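Local atomic coordinates of angiotensin-converting enzyme (Anopheles gambiae, PDB entry 6S1Z), a protein that probably acts as a zinc-dependent peptidyl-dipeptidase of the gluzincin type, trimming dipeptides from the C-termini of small peptides, as in other angiotensin-converting enzymes. Residues A[155-160]-A[473-478]; A[265-270]-A[413-418]; A[88-93]-A[371-376]. All coordinates share one frame; numbering follows the deposited sequence.

Contact 1 of 3, residues A[155-160]-A[473-478]; sequences YWVQWY and VVRTEQ
Trp156 sets the rim of its six-membered ring against one face of the Arg475 guanidinium, its CZ3 lying 3.8 Å from Arg475 NE. The two planes stand 85° apart, so the indole presents an edge while the guanidinium presents a face, with Trp156 CZ3 offset toward the rim of that face; this is not a stack of two flat groups. With CG anti to the backbone N (chi1 -169°), the indole swings out from the helix toward the loop. Bends at chi2 and chi3 turn the guanidinium face to the indole edge; Arg475 CD is 3.9 Å from Trp156 CZ3, and Arg475 NH2 is 3.9 Å from Tyr160 CB. Tyr160 thus offers its CB to the arginine, while its ring, one turn along helix 149-163, receives Trp156 CZ2 over its centre, 3.4 Å above the plane, which helps to fix the indole. The contact fastens this helix, in the largely helical fold of the angiotensin-converting enzyme family, to the loop between strand 469-470 and helix 486-490. The countercharge comes from beyond the two segments, in a salt bridge from Arg475 NH2 to Asp481. Asn161 adds a neutral hydrogen bond to the same nitrogen, and Tyr160 OH bonds separately to the Leu252 carbonyl oxygen. Beside this polar group lies a purely apolar touch, Val157 CG2 against Val473 CG2 at 3.7 Å, the two side chains crossing at about a right angle where the backbones are nearest, with Val157 CA 8.0 Å from Val473 CA.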
# COMPACT_ATOMS: atom_id res chain seq x y z
N TYR A 155 -23.94 -0.12 0.37
CA TYR A 155 -22.81 -0.17 -0.55
C TYR A 155 -21.73 -1.13 -0.07
O TYR A 155 -21.00 -1.69 -0.88
CB TYR A 155 -22.23 1.23 -0.75
CG TYR A 155 -23.12 2.13 -1.57
CD1 TYR A 155 -23.25 1.95 -2.94
CD2 TYR A 155 -23.84 3.16 -0.97
CE1 TYR A 155 -24.07 2.77 -3.70
CE2 TYR A 155 -24.65 3.99 -1.72
CZ TYR A 155 -24.77 3.79 -3.08
OH TYR A 155 -25.58 4.61 -3.83
N TRP A 156 -21.63 -1.34 1.25
CA TRP A 156 -20.66 -2.30 1.76
C TRP A 156 -21.01 -3.71 1.29
O TRP A 156 -20.16 -4.41 0.73
CB TRP A 156 -20.62 -2.24 3.29
CG TRP A 156 -19.46 -3.00 3.88
CD1 TRP A 156 -18.28 -2.49 4.32
CD2 TRP A 156 -19.38 -4.42 4.08
NE1 TRP A 156 -17.47 -3.50 4.78
CE2 TRP A 156 -18.12 -4.69 4.65
CE3 TRP A 156 -20.25 -5.49 3.83
CZ2 TRP A 156 -17.71 -5.98 4.97
CZ3 TRP A 156 -19.84 -6.77 4.16
CH2 TRP A 156 -18.58 -7.00 4.72
N VAL A 157 -22.25 -4.14 1.52
CA VAL A 157 -22.67 -5.47 1.08
C VAL A 157 -22.56 -5.59 -0.43
O VAL A 157 -22.06 -6.59 -0.96
CB VAL A 157 -24.10 -5.76 1.57
CG1 VAL A 157 -24.66 -6.99 0.88
CG2 VAL A 157 -24.11 -5.94 3.08
N GLN A 158 -23.03 -4.57 -1.15
CA GLN A 158 -22.97 -4.61 -2.61
C GLN A 158 -21.54 -4.79 -3.10
O GLN A 158 -21.29 -5.54 -4.05
CB GLN A 158 -23.59 -3.34 -3.19
CG GLN A 158 -25.10 -3.25 -3.03
CD GLN A 158 -25.84 -4.25 -3.90
OE1 GLN A 158 -25.24 -4.93 -4.73
NE2 GLN A 158 -27.15 -4.33 -3.72
N TRP A 159 -20.59 -4.11 -2.46
CA TRP A 159 -19.20 -4.20 -2.92
C TRP A 159 -18.61 -5.58 -2.65
O TRP A 159 -17.90 -6.12 -3.50
CB TRP A 159 -18.35 -3.12 -2.24
CG TRP A 159 -16.89 -3.29 -2.49
CD1 TRP A 159 -15.95 -3.77 -1.63
CD2 TRP A 159 -16.20 -3.00 -3.71
NE1 TRP A 159 -14.72 -3.79 -2.23
CE2 TRP A 159 -14.84 -3.32 -3.51
CE3 TRP A 159 -16.59 -2.49 -4.95
CZ2 TRP A 159 -13.88 -3.15 -4.50
CZ3 TRP A 159 -15.64 -2.33 -5.94
CH2 TRP A 159 -14.29 -2.65 -5.70
N TYR A 160 -18.89 -6.15 -1.48
CA TYR A 160 -18.29 -7.43 -1.13
C TYR A 160 -18.98 -8.60 -1.82
O TYR A 160 -18.31 -9.51 -2.32
CB TYR A 160 -18.32 -7.61 0.39
CG TYR A 160 -17.24 -6.83 1.12
CD1 TYR A 160 -17.35 -5.46 1.32
CD2 TYR A 160 -16.11 -7.48 1.61
CE1 TYR A 160 -16.36 -4.76 1.99
CE2 TYR A 160 -15.12 -6.78 2.28
CZ TYR A 160 -15.25 -5.42 2.47
OH TYR A 160 -14.27 -4.73 3.13
N VAL A 473 -22.83 -6.43 8.69
CA VAL A 473 -23.88 -7.44 8.74
C VAL A 473 -23.24 -8.80 8.97
O VAL A 473 -22.07 -9.03 8.65
CB VAL A 473 -24.74 -7.47 7.46
CG1 VAL A 473 -25.42 -6.13 7.25
CG2 VAL A 473 -23.89 -7.84 6.25
N VAL A 474 -24.04 -9.72 9.51
CA VAL A 474 -23.56 -11.06 9.79
C VAL A 474 -23.19 -11.74 8.48
O VAL A 474 -24.04 -11.94 7.60
CB VAL A 474 -24.61 -11.87 10.56
CG1 VAL A 474 -24.14 -13.30 10.74
CG2 VAL A 474 -24.89 -11.22 11.91
N ARG A 475 -21.92 -12.10 8.34
CA ARG A 475 -21.43 -12.82 7.18
C ARG A 475 -21.40 -14.32 7.48
O ARG A 475 -21.50 -14.75 8.63
CB ARG A 475 -20.04 -12.32 6.77
CG ARG A 475 -19.93 -10.80 6.65
CD ARG A 475 -20.78 -10.25 5.52
NE ARG A 475 -20.22 -10.54 4.21
CZ ARG A 475 -20.87 -10.38 3.06
NH1 ARG A 475 -22.12 -9.93 3.06
NH2 ARG A 475 -20.27 -10.67 1.91
N THR A 476 -21.27 -15.11 6.42
CA THR A 476 -21.24 -16.57 6.54
C THR A 476 -20.14 -17.11 5.63
O THR A 476 -19.46 -16.36 4.92
CB THR A 476 -22.59 -17.19 6.18
OG1 THR A 476 -22.82 -17.08 4.77
CG2 THR A 476 -23.72 -16.50 6.93
N GLU A 477 -19.97 -18.43 5.65
CA GLU A 477 -18.99 -19.07 4.78
C GLU A 477 -19.44 -19.11 3.33
O GLU A 477 -18.60 -19.26 2.44
CB GLU A 477 -18.68 -20.47 5.29
CG GLU A 477 -17.75 -20.50 6.49
CD GLU A 477 -16.37 -19.93 6.18
OE1 GLU A 477 -16.00 -19.91 4.98
OE2 GLU A 477 -15.67 -19.51 7.12
N GLN A 478 -20.75 -19.00 3.07
CA GLN A 478 -21.20 -18.79 1.70
C GLN A 478 -20.53 -17.56 1.09
O GLN A 478 -20.30 -17.52 -0.12
CB GLN A 478 -22.72 -18.63 1.66
CG GLN A 478 -23.49 -19.94 1.76
CD GLN A 478 -24.98 -19.75 1.57
OE1 GLN A 478 -25.46 -18.62 1.44
NE2 GLN A 478 -25.72 -20.85 1.55

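Contact 2 of 3, residues A[265-270]-A[413-418]; sequences TPFPEK and DEQVKI
Lys270 runs its aliphatic chain over Val416 and past Gln415 to bring its ammonium group to the carboxylate of Asp413. Its chi1 of -138° is well off a staggered position, a sign that the side chain may be poorly determined; a bend at chi2 (70°) follows, and an extended tail then leads to Asp413. Lys270 CD lies 3.6 Å from Gln415 OE1, and the two side chains cross at about a right angle. Lys270 CG is modelled 3.2 Å from Val416 CG2, tighter than a normal carbon contact, which makes the detail doubtful. The ammonium and Asp413 OD2 form a salt bridge; the modelled length of 2.4 Å between Lys270 NZ and Asp413 OD2 is implausibly short, and although the pairing of opposite charges is plausible, its geometry is doubtful.

Gln415 also packs on Phe267. With CG anti to its own carbonyl carbon and the chain straight beyond, its amide is carried over one face of the phenyl ring. Gln415 CD stands 4.0 Å above the plane of the Phe267 ring, offset toward the rim, and the planes of ring and amide differ by 31°. The nearest amide atom, Gln415 OE1, is at van der Waals distance from Phe267 CG, 3.5 Å. Farther along the helix, Pro266 CG touches Ile418 CG2 at 4.3 Å. Trp582 of helix 570-590 packs on Pro266, Phe267 and Ile418, adding a third element at this end.

Near the surface, the arrangement is a loop-to-helix packing: the irregular segment preceding helix 277-281, with an inverse gamma turn centred on Glu269, lies along the N-terminal part of helix 414-429.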
# COMPACT_ATOMS: atom_id res chain seq x y z
N THR A 265 -13.11 14.64 15.39
CA THR A 265 -11.88 15.29 15.81
C THR A 265 -11.97 15.69 17.28
O THR A 265 -13.05 16.03 17.77
CB THR A 265 -11.61 16.52 14.95
OG1 THR A 265 -10.22 16.86 15.00
CG2 THR A 265 -12.43 17.71 15.44
N PRO A 266 -10.84 15.66 18.00
CA PRO A 266 -10.87 16.03 19.43
C PRO A 266 -11.57 17.36 19.67
O PRO A 266 -12.59 17.41 20.38
CB PRO A 266 -9.39 16.10 19.80
CG PRO A 266 -8.73 15.15 18.87
CD PRO A 266 -9.50 15.22 17.58
N PHE A 267 -11.04 18.43 19.10
CA PHE A 267 -11.59 19.78 19.27
C PHE A 267 -11.99 20.32 17.90
O PHE A 267 -11.12 20.74 17.11
CB PHE A 267 -10.57 20.69 19.95
CG PHE A 267 -10.23 20.25 21.34
CD1 PHE A 267 -11.12 20.46 22.38
CD2 PHE A 267 -9.03 19.61 21.61
CE1 PHE A 267 -10.82 20.06 23.66
CE2 PHE A 267 -8.73 19.20 22.90
CZ PHE A 267 -9.62 19.42 23.92
N PRO A 268 -13.29 20.32 17.57
CA PRO A 268 -13.69 20.77 16.23
C PRO A 268 -13.50 22.25 16.00
O PRO A 268 -13.20 22.65 14.87
CB PRO A 268 -15.17 20.37 16.16
CG PRO A 268 -15.62 20.31 17.58
CD PRO A 268 -14.43 19.84 18.36
N GLU A 269 -13.65 23.09 17.03
CA GLU A 269 -13.54 24.54 16.87
C GLU A 269 -12.07 24.95 16.74
O GLU A 269 -11.53 25.73 17.52
CB GLU A 269 -14.22 25.25 18.04
CG GLU A 269 -15.53 24.62 18.47
CD GLU A 269 -16.43 24.26 17.30
OE1 GLU A 269 -16.41 24.99 16.29
OE2 GLU A 269 -17.14 23.24 17.38
N LYS A 270 -11.43 24.40 15.71
CA LYS A 270 -10.03 24.67 15.43
C LYS A 270 -9.84 24.65 13.92
O LYS A 270 -10.78 24.43 13.16
CB LYS A 270 -9.13 23.64 16.12
CG LYS A 270 -7.88 24.23 16.77
CD LYS A 270 -8.22 25.07 17.99
CE LYS A 270 -6.98 25.68 18.61
NZ LYS A 270 -7.31 26.68 19.67
N ASP A 413 -2.17 25.96 17.49
CA ASP A 413 -2.20 26.00 18.95
C ASP A 413 -1.63 24.70 19.51
O ASP A 413 -1.06 23.88 18.79
CB ASP A 413 -3.64 26.21 19.44
CG ASP A 413 -4.10 27.65 19.29
OD1 ASP A 413 -3.27 28.51 18.93
OD2 ASP A 413 -5.29 27.91 19.54
N GLU A 414 -1.77 24.50 20.83
CA GLU A 414 -1.48 23.20 21.41
C GLU A 414 -2.54 22.18 21.00
O GLU A 414 -2.21 21.04 20.66
CB GLU A 414 -1.41 23.31 22.94
CG GLU A 414 -0.04 23.73 23.48
CD GLU A 414 0.88 22.55 23.72
OE1 GLU A 414 0.84 21.58 22.93
OE2 GLU A 414 1.65 22.59 24.71
N GLN A 415 -3.82 22.57 21.02
CA GLN A 415 -4.88 21.68 20.56
C GLN A 415 -4.66 21.28 19.10
O GLN A 415 -4.83 20.12 18.73
CB GLN A 415 -6.24 22.35 20.70
CG GLN A 415 -6.56 22.90 22.07
CD GLN A 415 -7.96 23.49 22.13
OE1 GLN A 415 -8.72 23.41 21.16
NE2 GLN A 415 -8.31 24.07 23.27
N VAL A 416 -4.31 22.26 18.26
CA VAL A 416 -4.06 21.98 16.85
C VAL A 416 -3.03 20.86 16.71
O VAL A 416 -3.22 19.92 15.93
CB VAL A 416 -3.61 23.26 16.13
CG1 VAL A 416 -3.10 22.94 14.75
CG2 VAL A 416 -4.75 24.25 16.06
N LYS A 417 -1.93 20.96 17.45
CA LYS A 417 -0.91 19.93 17.39
C LYS A 417 -1.43 18.58 17.87
O LYS A 417 -0.85 17.55 17.53
CB LYS A 417 0.32 20.35 18.19
CG LYS A 417 1.39 21.05 17.34
CD LYS A 417 1.94 22.31 18.01
CE LYS A 417 2.96 21.99 19.08
NZ LYS A 417 3.53 23.23 19.69
N ILE A 418 -2.52 18.57 18.65
CA ILE A 418 -3.18 17.31 18.97
C ILE A 418 -3.91 16.79 17.74
O ILE A 418 -3.71 15.65 17.30
CB ILE A 418 -4.15 17.49 20.15
CG1 ILE A 418 -3.41 18.04 21.37
CG2 ILE A 418 -4.83 16.17 20.49
CD1 ILE A 418 -2.20 17.23 21.80

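Contact 3 of 3, residues A[88-93]-A[371-376]; sequences KKLAKL and QPVEFR
The turn that leaves helix 82-89 packs here against the loop joining helix 349-368 to helix 381-396; the first of those two helices carries the HExxH sequence whose histidines bind zinc, and the second includes Glu385, probably the third protein ligand as in other gluzincins. Glu374 makes the closest backbone approach, its CA 5.6 Å from Leu90 CA. Glu374 CG lies 3.5 Å from Leu90 CB; beyond it the bend at chi2 (104°) turns the carboxylate along Leu90. Glu374 OE1 then faces the isobutyl group, 3.3 Å from Leu90 CD2. The other branch, Leu90 CD1, meets Val373 CG1 at 3.6 Å, the two side chains crossing at about a right angle. Lys89 and Glu374 slide past each other in opposite directions, touching through CB and CG methylenes, with Lys89 CG 4.1 Å from Glu374 CB. Lys89 CG also comes to 4.3 Å from Phe375 CE1, approaching that ring obliquely. Helix 12-42 closes over the group through Ile22 and Tyr26 on Leu90. Arg86 of helix 82-89 touches Glu374 and may offer its carboxylate a nearby positive charge. Lys89, by contrast, leads its chain away, and the chemistry implies that van der Waals packing, rather than ion pairing, joins these two segments.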
# COMPACT_ATOMS: atom_id res chain seq x y z
N LYS A 88 22.23 -16.45 -9.11
CA LYS A 88 21.08 -16.95 -8.37
C LYS A 88 19.99 -15.91 -8.17
O LYS A 88 18.87 -16.27 -7.78
CB LYS A 88 21.52 -17.49 -7.00
CG LYS A 88 20.69 -18.67 -6.50
CD LYS A 88 21.40 -19.44 -5.40
CE LYS A 88 21.43 -18.67 -4.09
NZ LYS A 88 22.10 -19.45 -3.01
N LYS A 89 20.28 -14.63 -8.43
CA LYS A 89 19.26 -13.59 -8.38
C LYS A 89 18.50 -13.44 -9.70
O LYS A 89 17.46 -12.77 -9.72
CB LYS A 89 19.89 -12.24 -8.00
CG LYS A 89 18.93 -11.25 -7.37
CD LYS A 89 18.56 -11.65 -5.95
CE LYS A 89 17.56 -10.69 -5.33
NZ LYS A 89 17.09 -11.15 -4.00
N LEU A 90 19.00 -14.04 -10.78
CA LEU A 90 18.34 -14.02 -12.07
C LEU A 90 17.57 -15.30 -12.36
O LEU A 90 16.93 -15.40 -13.41
CB LEU A 90 19.38 -13.77 -13.18
CG LEU A 90 18.87 -13.67 -14.62
CD1 LEU A 90 17.82 -12.58 -14.75
CD2 LEU A 90 20.03 -13.42 -15.58
N ALA A 91 17.60 -16.27 -11.45
CA ALA A 91 16.99 -17.57 -11.68
C ALA A 91 15.75 -17.81 -10.85
O ALA A 91 15.16 -18.90 -10.94
CB ALA A 91 18.02 -18.68 -11.41
N LYS A 92 15.32 -16.84 -10.04
CA LYS A 92 14.10 -17.02 -9.25
C LYS A 92 12.91 -17.13 -10.19
O LYS A 92 12.31 -16.12 -10.58
CB LYS A 92 13.91 -15.86 -8.27
CG LYS A 92 14.92 -15.87 -7.13
CD LYS A 92 14.36 -15.21 -5.87
CE LYS A 92 13.94 -13.77 -6.11
NZ LYS A 92 15.06 -12.94 -6.63
N LEU A 93 12.56 -18.36 -10.56
CA LEU A 93 11.46 -18.59 -11.50
C LEU A 93 10.20 -17.87 -11.07
O LEU A 93 9.51 -17.25 -11.89
CB LEU A 93 11.20 -20.09 -11.62
CG LEU A 93 12.29 -20.92 -12.29
CD1 LEU A 93 12.16 -22.39 -11.93
CD2 LEU A 93 12.24 -20.74 -13.80
N GLN A 371 21.11 -0.48 -13.50
CA GLN A 371 21.47 -1.77 -12.93
C GLN A 371 21.02 -2.90 -13.85
O GLN A 371 20.11 -2.73 -14.66
CB GLN A 371 20.83 -1.94 -11.55
CG GLN A 371 21.37 -1.01 -10.48
CD GLN A 371 22.53 -1.61 -9.71
OE1 GLN A 371 23.16 -2.57 -10.16
NE2 GLN A 371 22.82 -1.05 -8.54
N PRO A 372 21.63 -4.07 -13.74
CA PRO A 372 21.15 -5.22 -14.51
C PRO A 372 19.79 -5.68 -14.02
O PRO A 372 19.38 -5.40 -12.89
CB PRO A 372 22.22 -6.29 -14.27
CG PRO A 372 22.86 -5.91 -12.98
CD PRO A 372 22.81 -4.41 -12.92
N VAL A 373 19.09 -6.42 -14.89
CA VAL A 373 17.69 -6.77 -14.65
C VAL A 373 17.47 -7.31 -13.25
O VAL A 373 16.40 -7.13 -12.67
CB VAL A 373 17.22 -7.78 -15.72
CG1 VAL A 373 17.91 -9.12 -15.54
CG2 VAL A 373 15.71 -7.94 -15.67
N GLU A 374 18.48 -7.98 -12.67
CA GLU A 374 18.32 -8.51 -11.32
C GLU A 374 18.19 -7.39 -10.30
O GLU A 374 17.25 -7.37 -9.50
CB GLU A 374 19.50 -9.41 -10.96
CG GLU A 374 19.78 -10.52 -11.95
CD GLU A 374 20.98 -10.24 -12.84
OE1 GLU A 374 21.00 -10.73 -13.98
OE2 GLU A 374 21.91 -9.53 -12.39
N PHE A 375 19.14 -6.46 -10.31
CA PHE A 375 19.20 -5.40 -9.31
C PHE A 375 18.36 -4.19 -9.69
O PHE A 375 18.58 -3.10 -9.16
CB PHE A 375 20.66 -4.99 -9.09
CG PHE A 375 21.60 -6.15 -8.89
CD1 PHE A 375 21.19 -7.28 -8.21
CD2 PHE A 375 22.89 -6.10 -9.39
CE1 PHE A 375 22.05 -8.35 -8.02
CE2 PHE A 375 23.76 -7.17 -9.20
CZ PHE A 375 23.33 -8.29 -8.52
N ARG A 376 17.39 -4.36 -10.59
CA ARG A 376 16.47 -3.28 -10.95
C ARG A 376 15.19 -3.38 -10.11
O ARG A 376 14.07 -3.49 -10.62
CB ARG A 376 16.15 -3.32 -12.44
CG ARG A 376 17.33 -2.95 -13.32
CD ARG A 376 16.92 -2.72 -14.76
NE ARG A 376 16.04 -1.57 -14.90
CZ ARG A 376 15.78 -0.96 -16.06
NH1 ARG A 376 16.34 -1.39 -17.18
NH2 ARG A 376 14.96 0.08 -16.08

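Along the chain the six segments come in the order 88-93, 155-160, 265-270, 371-376, 413-418 and 473-478. Contact 2 is nested inside the loop closed by contact 1, whereas contact 3 crosses both. Centre to centre, contacts 1 and 2 are about 37 Å apart, contacts 1 and 3 about 42 Å, and contacts 2 and 3 about 50 Å, the last pair lying on opposite sides of the chain's centre; none touches another. Each joins a different helix or its end to a loop: helix 149-163, helix 414-429 and helix 82-89. Distant sequence is thus tied at three places, about 23 to 29 Å from the chain's centre, of which only contact 2 lies at the surface.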